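PDB 3V7D: cell division control protein 4 from Saccharomyces cerevisiae, which serves as the substrate-recognition subunit of an SCF E3 ubiquitin ligase, binding phosphorylated targets such as the CDK inhibitor SIC1 and directing their ubiquitination. Local coordinates for residues S123-V135 with W437-A449. The protein carries 1 engineered substitution. Sequence-based numbering, arbitrary orientation.
Sequences SVITCLQFEDNYV and WSVNFKGKTLVAA
Phe130, Leu128 and Ile125 of strand 125-131 pack onto Trp437, Val447 and Ala449 where two neighbouring blades of the WD40 beta-propeller face each other. The evidence for face-to-face sheet packing is that strands 125-131 and 437-442 run nearly parallel, their axes 6.5 Å apart, and share no backbone hydrogen bond. Strand 125-131 belongs to the sheet of the first WD repeat; hairpin 437-449 lies in the blade that strand 113-118 completes, so the contact helps join the two ends of the propeller ring.

Van der Waals contacts of the side chains dominate. With CG anti to its backbone N (chi1 -179°), the Phe130 ring reaches across to the hairpin: its CZ lies 3.7 Å from Thr445 CG2, and Val447 CG1 sits over one face. The Asn440 amide, turned 83° from the ring plane, brings OD1 to the ring edge, 3.6 Å from Phe130 CD2. Leu128 divides its branches, CD2 meeting Asn440 CB and Val447 CG2 while CD1 touches Ala449 CB, which also packs against Ile125 CG2 at 3.8 Å.

At the Trp437 end, Val124 CA lies over the five-membered ring, 4.0 Å from its centroid, a CH-pi contact. Both residues also pack against a polar side chain of the bound peptide, consistent with this end bordering the substrate-binding surface. Replacing Trp437 by an alanine would probably leave Val124 without its aromatic platform and Ser123 O without this indole donor.

Polar links are few. Trp437 NE1 donates a weak, bent hydrogen bond (127° at the hydrogen) to Ser123 O. Farther along, one water bridges the blades, donating to Leu128 O at 2.7 Å and accepting from Asn440 ND2 at 2.9 Å.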
loop_
_atom_site.group_PDB
_atom_site.type_symbol
_atom_site.label_atom_id
_atom_site.label_comp_id
_atom_site.label_asym_id
_atom_site.label_seq_id
_atom_site.Cartn_x
_atom_site.Cartn_y
_atom_site.Cartn_z
ATOM N N SER B 123 7.968 -28.294 15.885
ATOM C CA SER B 123 8.511 -26.973 16.183
ATOM C C SER B 123 8.615 -26.093 14.937
ATOM O O SER B 123 8.773 -24.878 15.041
ATOM C CB SER B 123 9.873 -27.090 16.868
ATOM O OG SER B 123 10.817 -27.709 16.017
ATOM N N VAL B 124 8.516 -26.707 13.764
ATOM C CA VAL B 124 8.612 -25.967 12.512
ATOM C C VAL B 124 7.240 -25.739 11.886
ATOM O O VAL B 124 6.483 -26.681 11.663
ATOM C CB VAL B 124 9.506 -26.699 11.487
ATOM C CG1 VAL B 124 9.599 -25.897 10.201
ATOM C CG2 VAL B 124 10.890 -26.949 12.066
ATOM N N ILE B 125 6.927 -24.480 11.606
ATOM C CA ILE B 125 5.700 -24.128 10.905
ATOM C C ILE B 125 6.048 -23.868 9.445
ATOM O O ILE B 125 6.988 -23.133 9.154
ATOM C CB ILE B 125 5.056 -22.868 11.512
ATOM C CG1 ILE B 125 4.849 -23.046 13.017
ATOM C CG2 ILE B 125 3.750 -22.534 10.812
ATOM C CD1 ILE B 125 4.110 -24.303 13.383
ATOM N N THR B 126 5.293 -24.465 8.529
ATOM C CA THR B 126 5.664 -24.441 7.116
ATOM C C THR B 126 4.946 -23.367 6.312
ATOM O O THR B 126 5.430 -22.941 5.268
ATOM C CB THR B 126 5.396 -25.797 6.444
ATOM O OG1 THR B 126 3.991 -26.080 6.488
ATOM C CG2 THR B 126 6.162 -26.900 7.157
ATOM N N CYS B 127 3.784 -22.942 6.786
ATOM C CA CYS B 127 3.005 -21.954 6.053
ATOM C C CYS B 127 2.020 -21.227 6.952
ATOM O O CYS B 127 1.551 -21.767 7.955
ATOM C CB CYS B 127 2.286 -22.597 4.863
ATOM S SG CYS B 127 1.381 -24.121 5.246
ATOM N N LEU B 128 1.725 -19.986 6.582
ATOM C CA LEU B 128 0.831 -19.133 7.350
ATOM C C LEU B 128 0.037 -18.232 6.420
ATOM O O LEU B 128 0.585 -17.651 5.485
ATOM C CB LEU B 128 1.625 -18.283 8.348
ATOM C CG LEU B 128 0.851 -17.399 9.334
ATOM C CD1 LEU B 128 1.608 -17.278 10.647
ATOM C CD2 LEU B 128 0.581 -16.010 8.763
ATOM N N GLN B 129 -1.260 -18.132 6.687
ATOM C CA GLN B 129 -2.120 -17.164 6.025
ATOM C C GLN B 129 -2.698 -16.249 7.088
ATOM O O GLN B 129 -2.983 -16.686 8.204
ATOM C CB GLN B 129 -3.256 -17.865 5.281
ATOM C CG GLN B 129 -2.839 -18.573 4.006
ATOM C CD GLN B 129 -2.537 -17.606 2.876
ATOM O OE1 GLN B 129 -3.429 -17.230 2.112
ATOM N NE2 GLN B 129 -1.276 -17.197 2.765
ATOM N N PHE B 130 -2.860 -14.977 6.745
ATOM C CA PHE B 130 -3.473 -14.012 7.643
ATOM C C PHE B 130 -4.452 -13.173 6.843
ATOM O O PHE B 130 -4.052 -12.245 6.144
ATOM C CB PHE B 130 -2.405 -13.116 8.272
ATOM C CG PHE B 130 -2.952 -12.093 9.229
ATOM C CD1 PHE B 130 -4.144 -12.313 9.900
ATOM C CD2 PHE B 130 -2.275 -10.905 9.452
ATOM C CE1 PHE B 130 -4.650 -11.372 10.773
ATOM C CE2 PHE B 130 -2.776 -9.960 10.326
ATOM C CZ PHE B 130 -3.966 -10.194 10.988
ATOM N N GLU B 131 -5.732 -13.523 6.924
ATOM C CA GLU B 131 -6.790 -12.810 6.210
ATOM C C GLU B 131 -8.072 -12.878 7.032
ATOM O O GLU B 131 -8.272 -13.825 7.797
ATOM C CB GLU B 131 -7.076 -13.452 4.841
ATOM C CG GLU B 131 -5.871 -13.712 3.939
ATOM C CD GLU B 131 -5.270 -12.440 3.370
ATOM O OE1 GLU B 131 -4.087 -12.474 2.970
ATOM O OE2 GLU B 131 -5.979 -11.411 3.319
ATOM N N ASP B 132 -8.931 -11.874 6.870
ATOM C CA ASP B 132 -10.308 -11.947 7.349
ATOM C C ASP B 132 -10.427 -12.253 8.835
ATOM O O ASP B 132 -11.308 -13.019 9.236
ATOM C CB ASP B 132 -11.060 -13.034 6.579
ATOM C CG ASP B 132 -12.211 -12.491 5.771
ATOM O OD1 ASP B 132 -12.719 -11.404 6.116
ATOM O OD2 ASP B 132 -12.611 -13.164 4.798
ATOM N N ASN B 133 -9.529 -11.686 9.637
ATOM C CA ASN B 133 -9.510 -11.923 11.079
ATOM C C ASN B 133 -9.188 -13.371 11.457
ATOM O O ASN B 133 -9.382 -13.784 12.599
ATOM C CB ASN B 133 -10.817 -11.452 11.720
ATOM C CG ASN B 133 -11.167 -10.028 11.332
ATOM O OD1 ASN B 133 -10.342 -9.119 11.448
ATOM N ND2 ASN B 133 -12.388 -9.829 10.851
ATOM N N TYR B 134 -8.693 -14.133 10.486
ATOM C CA TYR B 134 -8.195 -15.476 10.746
ATOM C C TYR B 134 -6.682 -15.510 10.621
ATOM O O TYR B 134 -6.108 -14.884 9.729
ATOM C CB TYR B 134 -8.760 -16.485 9.751
ATOM C CG TYR B 134 -10.232 -16.780 9.873
ATOM C CD1 TYR B 134 -10.770 -17.257 11.062
ATOM C CD2 TYR B 134 -11.078 -16.630 8.782
ATOM C CE1 TYR B 134 -12.120 -17.547 11.169
ATOM C CE2 TYR B 134 -12.427 -16.914 8.876
ATOM C CZ TYR B 134 -12.943 -17.373 10.070
ATOM O OH TYR B 134 -14.289 -17.657 10.159
ATOM N N VAL B 135 -6.037 -16.246 11.517
ATOM C CA VAL B 135 -4.651 -16.631 11.312
ATOM C C VAL B 135 -4.656 -18.135 11.131
ATOM O O VAL B 135 -5.228 -18.866 11.943
ATOM C CB VAL B 135 -3.737 -16.254 12.490
ATOM C CG1 VAL B 135 -2.280 -16.549 12.134
ATOM C CG2 VAL B 135 -3.908 -14.790 12.848
ATOM N N TRP B 437 9.432 -18.524 11.694
ATOM C CA TRP B 437 9.082 -19.327 10.530
ATOM C C TRP B 437 8.264 -18.540 9.515
ATOM O O TRP B 437 8.444 -18.691 8.311
ATOM C CB TRP B 437 8.343 -20.601 10.946
ATOM C CG TRP B 437 9.167 -21.501 11.821
ATOM C CD1 TRP B 437 8.857 -21.935 13.079
ATOM C CD2 TRP B 437 10.450 -22.061 11.509
ATOM N NE1 TRP B 437 9.863 -22.738 13.562
ATOM C CE2 TRP B 437 10.852 -22.827 12.619
ATOM C CE3 TRP B 437 11.294 -21.990 10.395
ATOM C CZ2 TRP B 437 12.061 -23.519 12.649
ATOM C CZ3 TRP B 437 12.495 -22.677 10.428
ATOM C CH2 TRP B 437 12.866 -23.431 11.547
ATOM N N SER B 438 7.368 -17.694 10.003
ATOM C CA SER B 438 6.509 -16.936 9.111
ATOM C C SER B 438 6.023 -15.666 9.789
ATOM O O SER B 438 5.645 -15.687 10.958
ATOM C CB SER B 438 5.320 -17.789 8.668
ATOM O OG SER B 438 4.560 -17.119 7.682
ATOM N N VAL B 439 6.049 -14.559 9.055
ATOM C CA VAL B 439 5.575 -13.290 9.580
ATOM C C VAL B 439 4.627 -12.619 8.579
ATOM O O VAL B 439 4.809 -12.711 7.365
ATOM C CB VAL B 439 6.750 -12.345 9.976
ATOM C CG1 VAL B 439 7.391 -11.707 8.748
ATOM C CG2 VAL B 439 6.265 -11.272 10.918
ATOM N N ASN B 440 3.602 -11.964 9.104
ATOM C CA ASN B 440 2.583 -11.325 8.282
ATOM C C ASN B 440 1.959 -10.215 9.111
ATOM O O ASN B 440 1.739 -10.381 10.313
ATOM C CB ASN B 440 1.519 -12.354 7.880
ATOM C CG ASN B 440 0.611 -11.867 6.751
ATOM O OD1 ASN B 440 0.106 -10.746 6.779
ATOM N ND2 ASN B 440 0.399 -12.723 5.749
ATOM N N PHE B 441 1.694 -9.073 8.492
ATOM C CA PHE B 441 1.003 -8.014 9.216
ATOM C C PHE B 441 0.037 -7.238 8.337
ATOM O O PHE B 441 0.205 -7.159 7.122
ATOM C CB PHE B 441 1.994 -7.068 9.915
ATOM C CG PHE B 441 2.812 -6.222 8.974
ATOM C CD1 PHE B 441 2.315 -5.019 8.484
ATOM C CD2 PHE B 441 4.084 -6.617 8.598
ATOM C CE1 PHE B 441 3.067 -4.238 7.623
ATOM C CE2 PHE B 441 4.846 -5.839 7.738
ATOM C CZ PHE B 441 4.335 -4.649 7.249
ATOM N N LYS B 442 -0.982 -6.673 8.975
ATOM C CA LYS B 442 -1.902 -5.766 8.311
ATOM C C LYS B 442 -2.439 -4.795 9.347
ATOM O O LYS B 442 -3.000 -5.209 10.365
ATOM C CB LYS B 442 -3.053 -6.523 7.642
ATOM C CG LYS B 442 -3.838 -5.668 6.651
ATOM C CD LYS B 442 -4.970 -6.434 5.972
ATOM C CE LYS B 442 -6.158 -6.651 6.904
ATOM N NZ LYS B 442 -7.381 -7.098 6.168
ATOM N N GLY B 443 -2.247 -3.507 9.094
ATOM C CA GLY B 443 -2.708 -2.477 10.006
ATOM C C GLY B 443 -2.127 -2.601 11.404
ATOM O O GLY B 443 -0.913 -2.539 11.597
ATOM N N LYS B 444 -3.005 -2.790 12.382
ATOM C CA LYS B 444 -2.615 -2.784 13.786
ATOM C C LYS B 444 -2.100 -4.139 14.265
ATOM O O LYS B 444 -1.623 -4.261 15.393
ATOM C CB LYS B 444 -3.809 -2.378 14.649
ATOM C CG LYS B 444 -5.037 -3.254 14.424
ATOM C CD LYS B 444 -6.208 -2.843 15.304
ATOM C CE LYS B 444 -6.219 -3.631 16.604
ATOM N NZ LYS B 444 -7.095 -2.995 17.616
ATOM N N THR B 445 -2.208 -5.152 13.412
ATOM C CA THR B 445 -1.933 -6.518 13.837
ATOM C C THR B 445 -0.745 -7.129 13.112
ATOM O O THR B 445 -0.689 -7.142 11.880
ATOM C CB THR B 445 -3.158 -7.427 13.636
ATOM O OG1 THR B 445 -4.297 -6.849 14.289
ATOM C CG2 THR B 445 -2.894 -8.816 14.209
ATOM N N LEU B 446 0.199 -7.638 13.896
ATOM C CA LEU B 446 1.366 -8.335 13.373
ATOM C C LEU B 446 1.369 -9.757 13.937
ATOM O O LEU B 446 1.256 -9.951 15.149
ATOM C CB LEU B 446 2.636 -7.576 13.772
ATOM C CG LEU B 446 4.012 -8.252 13.747
ATOM C CD1 LEU B 446 4.393 -8.678 12.355
ATOM C CD2 LEU B 446 5.077 -7.313 14.309
ATOM N N VAL B 447 1.464 -10.756 13.064
ATOM C CA VAL B 447 1.502 -12.142 13.528
ATOM C C VAL B 447 2.769 -12.864 13.086
ATOM O O VAL B 447 3.283 -12.629 11.991
ATOM C CB VAL B 447 0.254 -12.955 13.097
ATOM C CG1 VAL B 447 -1.017 -12.297 13.616
ATOM C CG2 VAL B 447 0.200 -13.127 11.579
ATOM N N ALA B 448 3.269 -13.747 13.945
ATOM C CA ALA B 448 4.458 -14.529 13.623
ATOM C C ALA B 448 4.410 -15.942 14.193
ATOM O O ALA B 448 4.119 -16.146 15.374
ATOM C CB ALA B 448 5.721 -13.810 14.086
ATOM N N ALA B 449 4.690 -16.912 13.328
ATOM C CA ALA B 449 4.861 -18.298 13.736
ATOM C C ALA B 449 6.327 -18.485 14.094
ATOM O O ALA B 449 7.209 -18.286 13.257
ATOM C CB ALA B 449 4.471 -19.226 12.608
HETATM O O HOH W 1 1.679 -15.225 5.019
#